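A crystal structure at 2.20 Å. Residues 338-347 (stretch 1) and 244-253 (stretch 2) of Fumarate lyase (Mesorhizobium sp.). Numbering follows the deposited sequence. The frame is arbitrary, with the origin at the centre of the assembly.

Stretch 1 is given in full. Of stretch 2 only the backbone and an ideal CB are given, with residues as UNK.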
ATOM      1  N   GLN A 338       1.937 -20.583 -13.021  1.00 30.52           N
ATOM      2  CA  GLN A 338       2.852 -21.272 -12.089  1.00 30.83           C
ATOM      3  C   GLN A 338       2.087 -22.234 -11.183  1.00 30.20           C
ATOM      4  O   GLN A 338       2.533 -23.351 -10.971  1.00 30.04           O
ATOM      5  CB  GLN A 338       3.655 -20.280 -11.247  1.00 30.75           C
ATOM      6  CG  GLN A 338       4.721 -19.529 -12.020  1.00 33.14           C
ATOM      7  CD  GLN A 338       5.670 -20.481 -12.753  1.00 32.69           C
ATOM      8  OE1 GLN A 338       6.129 -21.456 -12.185  1.00 34.52           O
ATOM      9  NE2 GLN A 338       5.935 -20.205 -14.014  1.00 28.22           N
ATOM     10  N   ALA A 339       0.915 -21.809 -10.700  1.00 30.61           N
ATOM     11  CA  ALA A 339       0.036 -22.683  -9.876  1.00 29.90           C
ATOM     12  C   ALA A 339      -0.540 -23.877 -10.641  1.00 30.26           C
ATOM     13  O   ALA A 339      -0.541 -24.986 -10.101  1.00 29.60           O
ATOM     14  CB  ALA A 339      -1.057 -21.900  -9.224  1.00 29.41           C
ATOM     15  N   GLU A 340      -1.030 -23.655 -11.868  1.00 31.03           N
ATOM     16  CA  GLU A 340      -1.461 -24.760 -12.777  1.00 32.72           C
ATOM     17  C   GLU A 340      -0.364 -25.856 -12.883  1.00 32.32           C
ATOM     18  O   GLU A 340      -0.623 -27.032 -12.761  1.00 32.23           O
ATOM     19  CB  GLU A 340      -1.712 -24.267 -14.229  1.00 32.64           C
ATOM     20  CG  GLU A 340      -2.967 -23.476 -14.535  1.00 34.15           C
ATOM     21  CD  GLU A 340      -2.999 -23.013 -16.003  1.00 35.86           C
ATOM     22  OE1 GLU A 340      -3.314 -23.849 -16.885  1.00 41.26           O
ATOM     23  OE2 GLU A 340      -2.723 -21.820 -16.284  1.00 36.90           O
ATOM     24  N   PHE A 341       0.852 -25.416 -13.159  1.00 32.34           N
ATOM     25  CA  PHE A 341       1.979 -26.292 -13.351  1.00 32.63           C
ATOM     26  C   PHE A 341       2.350 -27.040 -12.072  1.00 32.20           C
ATOM     27  O   PHE A 341       2.509 -28.254 -12.094  1.00 33.44           O
ATOM     28  CB  PHE A 341       3.168 -25.462 -13.831  1.00 32.84           C
ATOM     29  CG  PHE A 341       4.443 -26.241 -13.927  1.00 34.01           C
ATOM     30  CD1 PHE A 341       4.664 -27.098 -15.014  1.00 35.65           C
ATOM     31  CD2 PHE A 341       5.424 -26.106 -12.962  1.00 33.30           C
ATOM     32  CE1 PHE A 341       5.847 -27.842 -15.109  1.00 37.56           C
ATOM     33  CE2 PHE A 341       6.609 -26.843 -13.053  1.00 35.77           C
ATOM     34  CZ  PHE A 341       6.815 -27.718 -14.130  1.00 35.16           C
ATOM     35  N   MET A 342       2.464 -26.303 -10.962  1.00 31.78           N
ATOM     36  CA  MET A 342       2.891 -26.848  -9.694  1.00 30.81           C
ATOM     37  C   MET A 342       1.878 -27.840  -9.141  1.00 31.17           C
ATOM     38  O   MET A 342       2.261 -28.928  -8.706  1.00 31.64           O
ATOM     39  CB  MET A 342       3.215 -25.735  -8.683  1.00 30.97           C
ATOM     40  CG  MET A 342       3.369 -26.185  -7.189  1.00 30.57           C
ATOM     41  SD  MET A 342       3.743 -24.789  -6.118  1.00 28.92           S
ATOM     42  CE  MET A 342       2.093 -24.032  -5.874  1.00 25.67           C
ATOM     43  N   LEU A 343       0.610 -27.459  -9.159  1.00 30.49           N
ATOM     44  CA  LEU A 343      -0.480 -28.264  -8.608  1.00 30.08           C
ATOM     45  C   LEU A 343      -0.808 -29.438  -9.507  1.00 30.31           C
ATOM     46  O   LEU A 343      -1.220 -30.511  -9.023  1.00 30.56           O
ATOM     47  CB  LEU A 343      -1.747 -27.406  -8.406  1.00 29.17           C
ATOM     48  CG  LEU A 343      -1.638 -26.354  -7.305  1.00 30.79           C
ATOM     49  CD1 LEU A 343      -2.777 -25.308  -7.413  1.00 29.21           C
ATOM     50  CD2 LEU A 343      -1.577 -27.024  -5.896  1.00 28.13           C
ATOM     51  N   GLY A 344      -0.640 -29.231 -10.812  1.00 30.00           N
ATOM     52  CA  GLY A 344      -0.856 -30.283 -11.768  1.00 30.51           C
ATOM     53  C   GLY A 344       0.130 -31.420 -11.560  1.00 31.52           C
ATOM     54  O   GLY A 344      -0.265 -32.595 -11.653  1.00 33.84           O
ATOM     55  N   GLY A 345       1.398 -31.101 -11.287  1.00 31.08           N
ATOM     56  CA  GLY A 345       2.426 -32.118 -11.043  1.00 30.41           C
ATOM     57  C   GLY A 345       2.907 -32.240  -9.602  1.00 31.14           C
ATOM     58  O   GLY A 345       3.977 -32.814  -9.354  1.00 30.72           O
ATOM     59  N   LEU A 346       2.130 -31.731  -8.633  1.00 31.01           N
ATOM     60  CA  LEU A 346       2.569 -31.775  -7.215  1.00 31.26           C
ATOM     61  C   LEU A 346       2.957 -33.217  -6.759  1.00 32.28           C
ATOM     62  O   LEU A 346       2.188 -34.149  -6.993  1.00 32.69           O
ATOM     63  CB  LEU A 346       1.476 -31.183  -6.305  1.00 31.09           C
ATOM     64  CG  LEU A 346       1.905 -30.829  -4.884  1.00 29.78           C
ATOM     65  CD1 LEU A 346       2.915 -29.667  -4.951  1.00 26.94           C
ATOM     66  CD2 LEU A 346       0.695 -30.540  -3.988  1.00 29.83           C
ATOM     67  N   GLN A 347       4.145 -33.399  -6.151  1.00 32.49           N
ATOM     68  CA  GLN A 347       4.522 -34.686  -5.587  1.00 34.01           C
ATOM     69  C   GLN A 347       4.037 -34.679  -4.126  1.00 33.41           C
ATOM     70  O   GLN A 347       4.397 -33.803  -3.355  1.00 34.45           O
ATOM     71  CB  GLN A 347       6.035 -34.906  -5.657  1.00 33.42           C
ATOM     72  CG  GLN A 347       6.674 -34.725  -7.072  1.00 37.06           C
ATOM     73  CD  GLN A 347       8.216 -34.644  -7.021  1.00 39.55           C
ATOM     74  OE1 GLN A 347       8.901 -35.629  -6.644  1.00 45.49           O
ATOM     75  NE2 GLN A 347       8.774 -33.470  -7.373  1.00 42.63           N
ATOM     76  N   UNK A 244      -5.275 -15.812  -2.844  1.00 27.11           N
ATOM     77  CA  UNK A 244      -5.588 -17.232  -2.666  1.00 27.97           C
ATOM     78  C   UNK A 244      -4.463 -18.113  -3.173  1.00 27.83           C
ATOM     79  O   UNK A 244      -4.191 -19.132  -2.574  1.00 28.10           O
ATOM     80  CB  UNK A 244      -6.891 -17.588  -3.385  1.00 27.97           C
ATOM     81  N   UNK A 245      -3.819 -17.735  -4.273  1.00 26.82           N
ATOM     82  CA  UNK A 245      -2.573 -18.412  -4.687  1.00 26.15           C
ATOM     83  C   UNK A 245      -1.467 -18.290  -3.629  1.00 26.23           C
ATOM     84  O   UNK A 245      -0.805 -19.278  -3.301  1.00 26.19           O
ATOM     85  CB  UNK A 245      -2.078 -17.830  -6.013  1.00 26.15           C
ATOM     86  N   UNK A 246      -1.257 -17.081  -3.083  1.00 25.30           N
ATOM     87  CA  UNK A 246      -0.307 -16.950  -1.995  1.00 25.31           C
ATOM     88  C   UNK A 246      -0.508 -17.896  -0.807  1.00 26.08           C
ATOM     89  O   UNK A 246       0.462 -18.359  -0.243  1.00 26.10           O
ATOM     90  CB  UNK A 246      -0.351 -15.508  -1.486  1.00 25.31           C
ATOM     91  N   UNK A 247      -1.765 -18.141  -0.404  1.00 26.41           N
ATOM     92  CA  UNK A 247      -2.081 -18.995   0.743  1.00 27.06           C
ATOM     93  C   UNK A 247      -1.573 -20.427   0.522  1.00 27.11           C
ATOM     94  O   UNK A 247      -0.901 -20.993   1.379  1.00 26.67           O
ATOM     95  CB  UNK A 247      -3.590 -19.005   0.995  1.00 27.06           C
ATOM     96  N   UNK A 248      -1.888 -21.003  -0.646  1.00 27.35           N
ATOM     97  CA  UNK A 248      -1.468 -22.346  -0.960  1.00 27.36           C
ATOM     98  C   UNK A 248       0.013 -22.430  -1.217  1.00 27.12           C
ATOM     99  O   UNK A 248       0.613 -23.472  -0.941  1.00 27.45           O
ATOM    100  CB  UNK A 248      -2.238 -22.871  -2.173  1.00 27.36           C
ATOM    101  N   UNK A 249       0.616 -21.331  -1.675  1.00 27.06           N
ATOM    102  CA  UNK A 249       2.072 -21.274  -1.898  1.00 27.05           C
ATOM    103  C   UNK A 249       2.823 -21.249  -0.595  1.00 27.46           C
ATOM    104  O   UNK A 249       3.886 -21.829  -0.506  1.00 27.05           O
ATOM    105  CB  UNK A 249       2.448 -20.046  -2.729  1.00 27.05           C
ATOM    106  N   UNK A 250       2.275 -20.547   0.409  1.00 29.51           N
ATOM    107  CA  UNK A 250       2.809 -20.569   1.755  1.00 29.81           C
ATOM    108  C   UNK A 250       2.797 -21.999   2.268  1.00 29.69           C
ATOM    109  O   UNK A 250       3.805 -22.467   2.819  1.00 28.68           O
ATOM    110  CB  UNK A 250       2.011 -19.647   2.679  1.00 29.81           C
ATOM    111  N   UNK A 251       1.641 -22.660   2.119  1.00 29.22           N
ATOM    112  CA  UNK A 251       1.455 -23.989   2.677  1.00 29.20           C
ATOM    113  C   UNK A 251       2.446 -24.957   2.037  1.00 28.72           C
ATOM    114  O   UNK A 251       3.164 -25.638   2.723  1.00 29.28           O
ATOM    115  CB  UNK A 251       0.017 -24.469   2.470  1.00 29.20           C
ATOM    116  N   UNK A 252       2.498 -24.989   0.716  1.00 29.08           N
ATOM    117  CA  UNK A 252       3.423 -25.896   0.014  1.00 29.05           C
ATOM    118  C   UNK A 252       4.902 -25.636   0.339  1.00 28.52           C
ATOM    119  O   UNK A 252       5.618 -26.564   0.685  1.00 27.96           O
ATOM    120  CB  UNK A 252       3.212 -25.770  -1.496  1.00 29.05           C
ATOM    121  N   UNK A 253       5.346 -24.379   0.294  1.00 28.30           N
ATOM    122  CA  UNK A 253       6.766 -24.101   0.568  1.00 28.30           C
ATOM    123  C   UNK A 253       7.149 -24.475   1.994  1.00 27.80           C
ATOM    124  O   UNK A 253       8.261 -24.922   2.242  1.00 28.26           O
ATOM    125  CB  UNK A 253       7.075 -22.622   0.324  1.00 28.30           C
TER

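Helix 338-344 packs beside the helix of stretch 2, their axes 11.6 Å apart at closest approach and their directions inclined by 37°; Leu346, in the loop after the first helix, extends the contact. Stretch 1 offers this contact an apolar surface made of Ala339, Met342, Leu343 and Leu346, so the sequence opposite should supply mainly carbon.

Position 244 has nothing of stretch 1 near its ideal CB, and this contact leaves its identity open. It is Ser244, whose OG is hydrogen-bonded elsewhere in the structure.

At position 245 the CA-to-CB bond points sideways, yet the ideal CB lies 5.3 Å from Ala339 CB. The small alanine leaves room for a medium-sized apolar chain whose end can turn nearer; leucine, isoleucine or methionine would suit. The residue is Leu245. With chi1 m and chi2 t it brings CD2 to 3.4 Å from Ala339 CB, a tight apolar contact where the helices run closest in register, 7.2 Å between Ala339 CA and Leu245 CA.

Positions 246 and 247 are out of reach of stretch 1. Helical angles at the first permit many residues, and it is Gly246. The second could take a long polar chain, with position 251 one turn on as a possible partner; it is Lys247.

Position 248 points toward stretch 1, but its ideal CB has no atom of that stretch within 5.5 Å. A side chain must therefore extend to reach Met342 and Leu343, which favors leucine or methionine over alanine. Leu248, with both chi angles p, places CD1 3.6 Å from Met342 CE and 4.3 Å from Leu343 CD1; CD2 comes slightly nearer to Leu343 CD1, at 4.0 Å.

Position 249 points sideways, its ideal CB 5.1 Å from Met342 CE; a small residue needs no special accommodation there. Ala249 adds little to the contact.

Position 250 is out of reach and unconstrained by stretch 1; it is Met250. Position 251, equally remote, could carry an acid to answer the lysine a turn earlier. Asp251 does so: Lys247 NZ donates to Asp251 OD2 at 2.7 Å, a salt bridge along the helix.

Position 252 points toward stretch 1, its ideal CB 4.8 Å from Met342 SD and 5.2 Å from Leu346 CD1. Isoleucine, leucine, valine or methionine would be reasonable. Ile252 gives the stretch's largest covered area: CD1 lies 3.7 Å from Met342 CE and 4.0 Å from Leu343 CD2, and the closest approach to Leu346 is Ile252 CG2 to Leu346 CD1, 4.3 Å.

Position 253 points sideways without touching stretch 1, so a polar residue is tolerable. Ser253, chi1 p, turns OG back to donate to Ala249 O at 3.1 Å.

Stretch 2 (244-253) SLGKLAMDIS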
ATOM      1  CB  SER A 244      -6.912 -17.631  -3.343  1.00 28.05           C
ATOM      2  OG  SER A 244      -8.007 -16.893  -2.802  1.00 28.90           O
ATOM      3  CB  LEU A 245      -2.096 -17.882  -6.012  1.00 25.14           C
ATOM      4  CG  LEU A 245      -3.009 -18.189  -7.188  1.00 27.58           C
ATOM      5  CD1 LEU A 245      -2.501 -17.429  -8.385  1.00 29.04           C
ATOM      6  CD2 LEU A 245      -3.040 -19.722  -7.467  1.00 28.14           C
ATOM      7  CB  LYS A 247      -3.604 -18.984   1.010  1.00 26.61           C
ATOM      8  CG  LYS A 247      -4.020 -19.744   2.302  1.00 27.76           C
ATOM      9  CD  LYS A 247      -4.367 -21.250   2.032  1.00 29.55           C
ATOM     10  CE  LYS A 247      -5.001 -21.957   3.247  1.00 27.47           C
ATOM     11  NZ  LYS A 247      -4.032 -22.308   4.319  1.00 26.81           N
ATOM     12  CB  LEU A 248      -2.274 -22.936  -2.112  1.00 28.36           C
ATOM     13  CG  LEU A 248      -2.279 -22.475  -3.564  1.00 29.59           C
ATOM     14  CD1 LEU A 248      -1.017 -22.923  -4.321  1.00 28.01           C
ATOM     15  CD2 LEU A 248      -3.536 -23.079  -4.207  1.00 24.74           C
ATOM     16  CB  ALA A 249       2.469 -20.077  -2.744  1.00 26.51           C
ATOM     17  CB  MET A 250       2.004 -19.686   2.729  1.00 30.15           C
ATOM     18  CG  MET A 250       2.576 -18.274   2.901  1.00 36.25           C
ATOM     19  SD  MET A 250       4.359 -18.133   3.357  1.00 38.39           S
ATOM     20  CE  MET A 250       4.295 -18.193   5.138  1.00 37.36           C
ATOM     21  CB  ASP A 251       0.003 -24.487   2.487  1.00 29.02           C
ATOM     22  CG  ASP A 251      -0.997 -23.728   3.331  1.00 29.96           C
ATOM     23  OD1 ASP A 251      -0.581 -22.830   4.085  1.00 34.15           O
ATOM     24  OD2 ASP A 251      -2.211 -24.027   3.262  1.00 31.40           O
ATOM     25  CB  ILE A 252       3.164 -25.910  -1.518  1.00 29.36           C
ATOM     26  CG1 ILE A 252       1.806 -26.608  -1.790  1.00 28.92           C
ATOM     27  CG2 ILE A 252       4.347 -26.574  -2.286  1.00 27.71           C
ATOM     28  CD1 ILE A 252       1.092 -26.104  -3.017  1.00 25.67           C
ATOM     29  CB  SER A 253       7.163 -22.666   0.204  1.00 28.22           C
ATOM     30  OG  SER A 253       6.543 -21.762   1.042  1.00 30.02           O
TER
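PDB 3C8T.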